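Local coordinates for uncharacterized SRPBCC domain-containing protein (Micromonospora chersina, PDB 6V04), which is of unknown function but, as a START/Bet v1-like protein encoded in the dynemicin biosynthetic locus, probably takes part in making that antibiotic, at residues 113-118 with 232-237. Sequence-based numbering, arbitrary orientation.
Sequences GRPGSE and GERGRT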
# COMPACT_ATOMS: atom_id res chain seq x y z
N GLY A 113 5.10 4.13 -16.51
CA GLY A 113 3.70 4.47 -16.66
C GLY A 113 2.99 4.85 -15.38
O GLY A 113 1.76 4.94 -15.38
N ARG A 114 3.72 5.07 -14.30
CA ARG A 114 3.10 5.43 -13.03
C ARG A 114 2.20 6.66 -13.21
O ARG A 114 2.67 7.69 -13.70
CB ARG A 114 4.19 5.74 -12.01
CG ARG A 114 3.68 6.28 -10.68
CD ARG A 114 4.84 6.36 -9.72
NE ARG A 114 5.12 5.06 -9.15
CZ ARG A 114 6.31 4.67 -8.68
NH1 ARG A 114 6.42 3.46 -8.15
NH2 ARG A 114 7.37 5.46 -8.75
N PRO A 115 0.94 6.59 -12.80
CA PRO A 115 0.09 7.79 -12.87
C PRO A 115 0.70 8.95 -12.09
O PRO A 115 1.21 8.78 -10.98
CB PRO A 115 -1.24 7.33 -12.25
CG PRO A 115 -1.24 5.86 -12.41
CD PRO A 115 0.19 5.43 -12.29
N GLY A 116 0.65 10.14 -12.69
CA GLY A 116 1.10 11.32 -11.97
C GLY A 116 0.38 11.50 -10.66
O GLY A 116 0.95 12.02 -9.69
N SER A 117 -0.88 11.04 -10.59
CA SER A 117 -1.66 11.16 -9.37
C SER A 117 -1.08 10.35 -8.22
O SER A 117 -1.41 10.62 -7.06
CB SER A 117 -3.10 10.71 -9.63
OG SER A 117 -3.15 9.35 -10.00
N GLU A 118 -0.22 9.37 -8.51
CA GLU A 118 0.39 8.54 -7.48
C GLU A 118 1.70 9.11 -6.95
O GLU A 118 2.10 8.74 -5.84
CB GLU A 118 0.69 7.14 -8.03
CG GLU A 118 -0.33 6.08 -7.69
CD GLU A 118 0.08 4.71 -8.18
OE1 GLU A 118 1.14 4.20 -7.73
OE2 GLU A 118 -0.63 4.14 -9.04
N GLY A 232 -3.76 3.79 -19.85
CA GLY A 232 -2.35 3.94 -20.18
C GLY A 232 -1.92 2.93 -21.22
O GLY A 232 -2.59 1.92 -21.44
N GLU A 233 -0.80 3.23 -21.88
CA GLU A 233 -0.21 2.27 -22.81
C GLU A 233 0.08 0.95 -22.12
O GLU A 233 -0.04 -0.12 -22.73
CB GLU A 233 1.09 2.82 -23.42
CG GLU A 233 0.90 4.00 -24.36
CD GLU A 233 2.22 4.48 -24.95
OE1 GLU A 233 3.21 3.72 -24.88
OE2 GLU A 233 2.26 5.61 -25.48
N ARG A 234 0.46 1.00 -20.84
CA ARG A 234 0.80 -0.21 -20.09
C ARG A 234 -0.42 -1.04 -19.73
O ARG A 234 -0.25 -2.18 -19.26
CB ARG A 234 1.54 0.16 -18.81
CG ARG A 234 0.64 0.74 -17.70
CD ARG A 234 1.46 1.16 -16.50
NE ARG A 234 0.61 1.55 -15.37
CZ ARG A 234 1.07 1.81 -14.15
NH1 ARG A 234 2.36 1.72 -13.87
NH2 ARG A 234 0.21 2.13 -13.17
N GLY A 235 -1.62 -0.49 -19.89
CA GLY A 235 -2.85 -1.06 -19.35
C GLY A 235 -3.62 -0.02 -18.57
O GLY A 235 -3.19 1.12 -18.40
N ARG A 236 -4.79 -0.44 -18.08
CA ARG A 236 -5.66 0.43 -17.29
C ARG A 236 -5.34 0.21 -15.82
O ARG A 236 -5.38 -0.93 -15.35
CB ARG A 236 -7.14 0.13 -17.53
CG ARG A 236 -7.70 0.77 -18.79
CD ARG A 236 -9.22 0.67 -18.82
NE ARG A 236 -9.68 -0.56 -19.44
CZ ARG A 236 -9.76 -0.75 -20.75
NH1 ARG A 236 -9.41 0.22 -21.59
NH2 ARG A 236 -10.20 -1.90 -21.23
N THR A 237 -5.03 1.28 -15.11
CA THR A 237 -4.73 1.16 -13.69
C THR A 237 -6.03 1.31 -12.91
O THR A 237 -6.67 2.37 -12.94
CB THR A 237 -3.71 2.18 -13.22
OG1 THR A 237 -2.49 1.98 -13.94
CG2 THR A 237 -3.44 2.03 -11.73
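The carbonyl oxygen of G113 sits over the centre of one face of the R234 guanidinium, with G113 O 3.4 Å from R234 CZ. At the edge of the same group, in its plane, lies CB of T237, whose hydroxyl accepts a hydrogen bond from R234: NH2 to OG1 is 2.8 Å, the N-H...O angle is 168°, and the acceptor is only 5° out of the guanidinium plane. R234 NH1 donates a hydrogen bond to the carbonyl oxygen of P112, so two nitrogens of the group are gripped and its rotation is largely fixed. The arginine chain is extended from CG to NE (chi3 -172°), which brings R234 NE to 3.6 Å from G113 O. The P115 side chain crosses that of R234 at about a right angle, and P115 CD comes within 3.4 Å of R234 NH2. Further out, E118 OE2 stands 4.7 Å from R234 NH2, not in contact, though the opposite charges may attract. An alanine at R234 would probably leave the P112 carbonyl and the T237 hydroxyl without these donors and open a gap beside G113 and P115. R234 CD lies 4.0 Å from G113 CA, and the positive phi of G113 favours glycine. The arrangement joins parts next to two seven-stranded antiparallel sheets of the same strand order, consistent with paired START/Bet v1-like folds: the loop between strand 103-110 and helix 116-139 meets the type I turn G232-G235 that links strands 223-230 and 236-243.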